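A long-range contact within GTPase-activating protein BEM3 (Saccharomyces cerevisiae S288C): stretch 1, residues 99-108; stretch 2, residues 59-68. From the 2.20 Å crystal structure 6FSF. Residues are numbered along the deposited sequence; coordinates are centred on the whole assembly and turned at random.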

ATOM      1  N   ILE A  99       2.509   6.408   7.777  1.00 42.60           N
ATOM      2  CA  ILE A  99       2.548   6.078   9.198  1.00 48.46           C
ATOM      3  C   ILE A  99       2.957   4.624   9.392  1.00 48.10           C
ATOM      4  O   ILE A  99       3.736   4.296  10.296  1.00 51.59           O
ATOM      5  CB  ILE A  99       1.186   6.375   9.853  1.00 45.01           C
ATOM      6  CG1 ILE A  99       0.788   7.834   9.625  1.00 46.96           C
ATOM      7  CG2 ILE A  99       1.218   6.037  11.339  1.00 39.43           C
ATOM      8  CD1 ILE A  99      -0.532   8.207  10.237  1.00 48.42           C
ATOM      9  N   LEU A 100       2.434   3.728   8.551  1.00 46.45           N
ATOM     10  CA  LEU A 100       2.795   2.318   8.661  1.00 45.64           C
ATOM     11  C   LEU A 100       4.270   2.101   8.347  1.00 44.07           C
ATOM     12  O   LEU A 100       4.922   1.248   8.960  1.00 50.46           O
ATOM     13  CB  LEU A 100       1.912   1.477   7.740  1.00 44.25           C
ATOM     14  CG  LEU A 100       0.490   1.207   8.235  1.00 48.21           C
ATOM     15  CD1 LEU A 100      -0.375   0.674   7.108  1.00 50.23           C
ATOM     16  CD2 LEU A 100       0.508   0.235   9.404  1.00 45.32           C
ATOM     17  N   ASN A 101       4.814   2.862   7.393  1.00 47.90           N
ATOM     18  CA  ASN A 101       6.245   2.790   7.113  1.00 43.29           C
ATOM     19  C   ASN A 101       7.062   3.193   8.335  1.00 49.29           C
ATOM     20  O   ASN A 101       8.019   2.506   8.713  1.00 47.05           O
ATOM     21  CB  ASN A 101       6.591   3.676   5.916  1.00 51.96           C
ATOM     22  CG  ASN A 101       6.840   2.876   4.655  1.00 57.75           C
ATOM     23  OD1 ASN A 101       7.451   1.808   4.696  1.00 55.12           O
ATOM     24  ND2 ASN A 101       6.365   3.386   3.526  1.00 56.24           N
ATOM     25  N   GLN A 102       6.697   4.312   8.966  1.00 48.18           N
ATOM     26  CA  GLN A 102       7.367   4.731  10.194  1.00 49.45           C
ATOM     27  C   GLN A 102       7.202   3.694  11.294  1.00 54.77           C
ATOM     28  O   GLN A 102       8.130   3.450  12.074  1.00 58.20           O
ATOM     29  CB  GLN A 102       6.815   6.078  10.657  1.00 51.43           C
ATOM     30  CG  GLN A 102       7.134   7.222   9.726  1.00 58.46           C
ATOM     31  CD  GLN A 102       8.618   7.341   9.465  1.00 59.49           C
ATOM     32  OE1 GLN A 102       9.084   7.097   8.353  1.00 57.36           O
ATOM     33  NE2 GLN A 102       9.371   7.715  10.492  1.00 47.68           N
ATOM     34  N   TYR A 103       6.021   3.080  11.374  1.00 49.80           N
ATOM     35  CA  TYR A 103       5.735   2.119  12.433  1.00 51.68           C
ATOM     36  C   TYR A 103       6.656   0.908  12.344  1.00 51.39           C
ATOM     37  O   TYR A 103       7.327   0.545  13.318  1.00 51.25           O
ATOM     38  CB  TYR A 103       4.269   1.694  12.355  1.00 52.28           C
ATOM     39  CG  TYR A 103       3.870   0.614  13.337  1.00 51.84           C
ATOM     40  CD1 TYR A 103       3.460   0.940  14.623  1.00 59.02           C
ATOM     41  CD2 TYR A 103       3.879  -0.726  12.973  1.00 50.45           C
ATOM     42  CE1 TYR A 103       3.083  -0.040  15.522  1.00 49.55           C
ATOM     43  CE2 TYR A 103       3.506  -1.714  13.864  1.00 52.27           C
ATOM     44  CZ  TYR A 103       3.107  -1.364  15.138  1.00 56.52           C
ATOM     45  OH  TYR A 103       2.730  -2.342  16.030  1.00 54.95           O
ATOM     46  N   TYR A 104       6.698   0.266  11.176  1.00 42.42           N
ATOM     47  CA  TYR A 104       7.436  -0.989  11.071  1.00 49.31           C
ATOM     48  C   TYR A 104       8.936  -0.765  10.959  1.00 47.38           C
ATOM     49  O   TYR A 104       9.719  -1.665  11.282  1.00 62.17           O
ATOM     50  CB  TYR A 104       6.919  -1.804   9.892  1.00 50.85           C
ATOM     51  CG  TYR A 104       5.666  -2.582  10.219  1.00 55.15           C
ATOM     52  CD1 TYR A 104       5.673  -3.547  11.216  1.00 50.70           C
ATOM     53  CD2 TYR A 104       4.483  -2.361   9.529  1.00 43.70           C
ATOM     54  CE1 TYR A 104       4.535  -4.262  11.524  1.00 43.76           C
ATOM     55  CE2 TYR A 104       3.338  -3.067   9.830  1.00 53.13           C
ATOM     56  CZ  TYR A 104       3.369  -4.021  10.830  1.00 53.68           C
ATOM     57  OH  TYR A 104       2.229  -4.735  11.134  1.00 55.02           O
ATOM     58  N   THR A 105       9.361   0.412  10.502  1.00 42.60           N
ATOM     59  CA  THR A 105      10.778   0.751  10.576  1.00 42.83           C
ATOM     60  C   THR A 105      11.240   0.808  12.025  1.00 49.19           C
ATOM     61  O   THR A 105      12.338   0.344  12.356  1.00 54.49           O
ATOM     62  CB  THR A 105      11.048   2.084   9.868  1.00 52.22           C
ATOM     63  OG1 THR A 105      10.784   1.943   8.464  1.00 53.42           O
ATOM     64  CG2 THR A 105      12.492   2.520  10.060  1.00 51.14           C
ATOM     65  N   SER A 106      10.405   1.359  12.906  1.00 48.98           N
ATOM     66  CA  SER A 106      10.765   1.434  14.317  1.00 56.33           C
ATOM     67  C   SER A 106      10.775   0.051  14.960  1.00 56.86           C
ATOM     68  O   SER A 106      11.639  -0.244  15.794  1.00 58.95           O
ATOM     69  CB  SER A 106       9.801   2.370  15.050  1.00 57.35           C
ATOM     70  OG  SER A 106       9.824   3.672  14.489  1.00 59.45           O
ATOM     71  N   ILE A 107       9.832  -0.812  14.570  1.00 58.59           N
ATOM     72  CA  ILE A 107       9.718  -2.136  15.177  1.00 60.78           C
ATOM     73  C   ILE A 107      11.010  -2.924  14.983  1.00 68.34           C
ATOM     74  O   ILE A 107      11.612  -3.412  15.947  1.00 57.48           O
ATOM     75  CB  ILE A 107       8.506  -2.887  14.596  1.00 61.01           C
ATOM     76  CG1 ILE A 107       7.208  -2.237  15.068  1.00 55.69           C
ATOM     77  CG2 ILE A 107       8.542  -4.355  14.985  1.00 55.57           C
ATOM     78  CD1 ILE A 107       7.048  -2.216  16.576  1.00 57.89           C
ATOM     79  N   PHE A 108      11.460  -3.048  13.736  1.00 63.33           N
ATOM     80  CA  PHE A 108      12.666  -3.799  13.420  1.00 63.82           C
ATOM     81  C   PHE A 108      13.947  -3.024  13.713  1.00 63.87           C
ATOM     82  O   PHE A 108      15.030  -3.485  13.334  1.00 65.17           O
ATOM     83  CB  PHE A 108      12.635  -4.240  11.953  1.00 54.87           C
ATOM     84  CG  PHE A 108      11.564  -5.253  11.650  1.00 68.06           C
ATOM     85  CD1 PHE A 108      10.353  -4.861  11.106  1.00 66.49           C
ATOM     86  CD2 PHE A 108      11.764  -6.594  11.932  1.00 66.30           C
ATOM     87  CE1 PHE A 108       9.360  -5.794  10.836  1.00 67.15           C
ATOM     88  CE2 PHE A 108      10.778  -7.531  11.665  1.00 57.43           C
ATOM     89  CZ  PHE A 108       9.573  -7.133  11.117  1.00 53.60           C
TER
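Stretch 2, residues 59-68: KVRELDVYMK

Stretch 2 (residues 59-68) is helical from end to end, part of a longer helix that begins before it and continues beyond it, and its backbone follows the i to i+4 pattern throughout, as in Asp64 N to Val60 O at 3.1 Å. It runs beside the helix of stretch 1, residues 99-107, with the two N-to-C directions inclined by 40° (signed crossing angle 40°). The axes come no closer than 13.3 Å, a wide separation bridged by side chains from both helices. In register, Leu100 CA lies 9.6 Å from Val60 CA, and Ile107 CA lies 10.0 Å from Asp64 CA. The contact buries 312 Å² in total, most of it on Tyr103, Val60 and Tyr104.

Tyr103 has the largest covered area, 63 Å². Its CA-to-CB bond points toward stretch 2, and with chi1 at t the ring carries its hydroxyl across the gap. There Tyr103 OH donates a hydrogen bond to Asp64 OD1 at 2.7 Å, with the carboxylate oxygen at the ring edge, near its plane. The CA-to-CB bond of Asp64 points sideways, but the end of its side chain comes nearer to stretch 1. The same oxygen is held from within its own helix: Lys68 NZ forms a salt bridge with Asp64 OD1 at 3.1 Å, its hydrogen bond weak. Tyr103 OH also has Met67 CE at 3.2 Å, so the hydroxyl has a methyl group as well as an acid close by.

Val60, covered over 58 Å², has its CA-to-CB bond pointing toward stretch 1 and meets Tyr104, covered over 54 Å². Val60 CG1 lies 3.3 Å from Tyr104 OH and 4.2 Å from Tyr104 CZ, approaching the ring obliquely. The CA-to-CB bond of Tyr104 points sideways, yet the end of its side chain comes nearer to stretch 2. Leu100, one turn earlier, adds a looser apolar contact, Leu100 CD2 to Val60 CG1 at 4.4 Å.

Water 1 ties Tyr103 and Tyr104 to the backbone of stretch 2. The O of water 1 donates to Val60 O at 2.8 Å and to Tyr103 OH at 3.2 Å, and it is hydrogen-bonded to Tyr104 OH at 3.0 Å. Both hydroxyls thus have polar partners beside the apolar contacts.

Toward the C-terminal end of stretch 1, the CA-to-CB bond of Ile107 also points toward stretch 2, and Ile107 CD1 lies 3.8 Å from Met67 CE. That methyl packs against Tyr103 too, with Met67 CE 4.3 Å from Tyr103 CZ, and so touches residues one helical turn apart.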

ATOM      1  N   LYS A  59      -4.973  -7.827  11.462  1.00 49.68           N
ATOM      2  CA  LYS A  59      -3.802  -8.599  11.870  1.00 48.17           C
ATOM      3  C   LYS A  59      -2.691  -7.686  12.372  1.00 48.98           C
ATOM      4  O   LYS A  59      -1.953  -8.043  13.299  1.00 58.59           O
ATOM      5  CB  LYS A  59      -3.289  -9.450  10.709  1.00 55.69           C
ATOM      6  CG  LYS A  59      -4.269 -10.483  10.184  1.00 62.97           C
ATOM      7  CD  LYS A  59      -3.551 -11.507   9.308  1.00 83.06           C
ATOM      8  CE  LYS A  59      -4.487 -12.162   8.299  1.00 93.98           C
ATOM      9  NZ  LYS A  59      -4.400 -11.515   6.958  1.00 92.63           N
ATOM     10  N   VAL A  60      -2.551  -6.507  11.760  1.00 55.21           N
ATOM     11  CA  VAL A  60      -1.533  -5.551  12.188  1.00 44.96           C
ATOM     12  C   VAL A  60      -1.801  -5.100  13.619  1.00 43.11           C
ATOM     13  O   VAL A  60      -0.893  -5.065  14.459  1.00 51.28           O
ATOM     14  CB  VAL A  60      -1.483  -4.356  11.219  1.00 49.80           C
ATOM     15  CG1 VAL A  60      -0.635  -3.231  11.794  1.00 43.65           C
ATOM     16  CG2 VAL A  60      -0.948  -4.795   9.864  1.00 54.56           C
ATOM     17  N   ARG A  61      -3.055  -4.749  13.916  1.00 42.33           N
ATOM     18  CA  ARG A  61      -3.398  -4.329  15.269  1.00 53.05           C
ATOM     19  C   ARG A  61      -3.250  -5.473  16.262  1.00 56.93           C
ATOM     20  O   ARG A  61      -2.904  -5.244  17.427  1.00 55.94           O
ATOM     21  CB  ARG A  61      -4.825  -3.780  15.306  1.00 57.20           C
ATOM     22  CG  ARG A  61      -5.095  -2.664  14.315  1.00 63.36           C
ATOM     23  CD  ARG A  61      -6.482  -2.075  14.514  1.00 88.84           C
ATOM     24  NE  ARG A  61      -6.799  -1.073  13.500  1.00102.42           N
ATOM     25  CZ  ARG A  61      -6.363   0.181  13.527  1.00 90.90           C
ATOM     26  NH1 ARG A  61      -5.584   0.592  14.517  1.00 78.11           N
ATOM     27  NH2 ARG A  61      -6.702   1.024  12.561  1.00 84.45           N
ATOM     28  N   GLU A  62      -3.505  -6.706  15.820  1.00 52.27           N
ATOM     29  CA  GLU A  62      -3.385  -7.859  16.706  1.00 52.34           C
ATOM     30  C   GLU A  62      -1.957  -8.019  17.212  1.00 55.67           C
ATOM     31  O   GLU A  62      -1.728  -8.189  18.415  1.00 54.10           O
ATOM     32  CB  GLU A  62      -3.849  -9.124  15.985  1.00 58.89           C
ATOM     33  CG  GLU A  62      -3.421 -10.412  16.663  1.00 74.19           C
ATOM     34  CD  GLU A  62      -4.115 -11.624  16.087  1.00 87.52           C
ATOM     35  OE1 GLU A  62      -5.349 -11.729  16.253  1.00 95.67           O
ATOM     36  OE2 GLU A  62      -3.435 -12.465  15.461  1.00 82.69           O
ATOM     37  N   LEU A  63      -0.978  -7.973  16.304  1.00 57.15           N
ATOM     38  CA  LEU A  63       0.417  -8.042  16.729  1.00 58.59           C
ATOM     39  C   LEU A  63       0.785  -6.844  17.595  1.00 58.73           C
ATOM     40  O   LEU A  63       1.540  -6.978  18.566  1.00 60.79           O
ATOM     41  CB  LEU A  63       1.336  -8.127  15.512  1.00 47.66           C
ATOM     42  CG  LEU A  63       2.832  -8.049  15.828  1.00 56.49           C
ATOM     43  CD1 LEU A  63       3.292  -9.288  16.582  1.00 58.36           C
ATOM     44  CD2 LEU A  63       3.640  -7.844  14.560  1.00 55.34           C
ATOM     45  N   ASP A  64       0.259  -5.665  17.254  1.00 46.00           N
ATOM     46  CA  ASP A  64       0.488  -4.481  18.074  1.00 54.15           C
ATOM     47  C   ASP A  64      -0.054  -4.673  19.484  1.00 58.95           C
ATOM     48  O   ASP A  64       0.617  -4.332  20.464  1.00 57.10           O
ATOM     49  CB  ASP A  64      -0.152  -3.259  17.415  1.00 54.02           C
ATOM     50  CG  ASP A  64       0.103  -1.979  18.187  1.00 65.97           C
ATOM     51  OD1 ASP A  64       1.255  -1.501  18.175  1.00 61.57           O
ATOM     52  OD2 ASP A  64      -0.847  -1.448  18.795  1.00 69.02           O
ATOM     53  N   VAL A  65      -1.264  -5.227  19.607  1.00 58.11           N
ATOM     54  CA  VAL A  65      -1.834  -5.479  20.929  1.00 56.95           C
ATOM     55  C   VAL A  65      -0.947  -6.432  21.719  1.00 59.10           C
ATOM     56  O   VAL A  65      -0.717  -6.238  22.919  1.00 64.96           O
ATOM     57  CB  VAL A  65      -3.273  -6.015  20.799  1.00 55.81           C
ATOM     58  CG1 VAL A  65      -3.758  -6.568  22.129  1.00 60.76           C
ATOM     59  CG2 VAL A  65      -4.209  -4.918  20.310  1.00 49.40           C
ATOM     60  N   TYR A  66      -0.426  -7.468  21.058  1.00 58.72           N
ATOM     61  CA  TYR A  66       0.455  -8.411  21.738  1.00 62.67           C
ATOM     62  C   TYR A  66       1.702  -7.716  22.268  1.00 63.60           C
ATOM     63  O   TYR A  66       2.185  -8.036  23.360  1.00 60.21           O
ATOM     64  CB  TYR A  66       0.839  -9.550  20.792  1.00 67.63           C
ATOM     65  CG  TYR A  66       1.830 -10.534  21.383  1.00 75.10           C
ATOM     66  CD1 TYR A  66       1.398 -11.644  22.095  1.00 79.55           C
ATOM     67  CD2 TYR A  66       3.199 -10.351  21.226  1.00 75.65           C
ATOM     68  CE1 TYR A  66       2.300 -12.542  22.637  1.00 81.11           C
ATOM     69  CE2 TYR A  66       4.108 -11.241  21.767  1.00 81.56           C
ATOM     70  CZ  TYR A  66       3.654 -12.335  22.471  1.00 83.02           C
ATOM     71  OH  TYR A  66       4.555 -13.227  23.010  1.00 85.57           O
ATOM     72  N   MET A  67       2.237  -6.758  21.511  1.00 62.03           N
ATOM     73  CA  MET A  67       3.491  -6.131  21.911  1.00 69.40           C
ATOM     74  C   MET A  67       3.280  -5.162  23.067  1.00 70.22           C
ATOM     75  O   MET A  67       4.076  -5.131  24.012  1.00 74.19           O
ATOM     76  CB  MET A  67       4.137  -5.433  20.717  1.00 68.63           C
ATOM     77  CG  MET A  67       4.665  -6.407  19.675  1.00 75.04           C
ATOM     78  SD  MET A  67       5.570  -5.616  18.337  1.00 68.45           S
ATOM     79  CE  MET A  67       4.261  -4.664  17.576  1.00 60.93           C
ATOM     80  N   LYS A  68       2.207  -4.370  23.021  1.00 69.73           N
ATOM     81  CA  LYS A  68       1.932  -3.449  24.121  1.00 77.02           C
ATOM     82  C   LYS A  68       1.861  -4.182  25.455  1.00 82.28           C
ATOM     83  O   LYS A  68       2.270  -3.646  26.490  1.00 79.95           O
ATOM     84  CB  LYS A  68       0.622  -2.696  23.886  1.00 73.52           C
ATOM     85  CG  LYS A  68       0.426  -2.103  22.502  1.00 80.98           C
ATOM     86  CD  LYS A  68       1.240  -0.846  22.280  1.00 85.31           C
ATOM     87  CE  LYS A  68       0.710  -0.088  21.068  1.00 81.22           C
ATOM     88  NZ  LYS A  68       1.775   0.673  20.361  1.00 71.97           N
TER
HETATM   89  O   HOH W   1       1.853  -4.713  14.081  1.00 54.04           O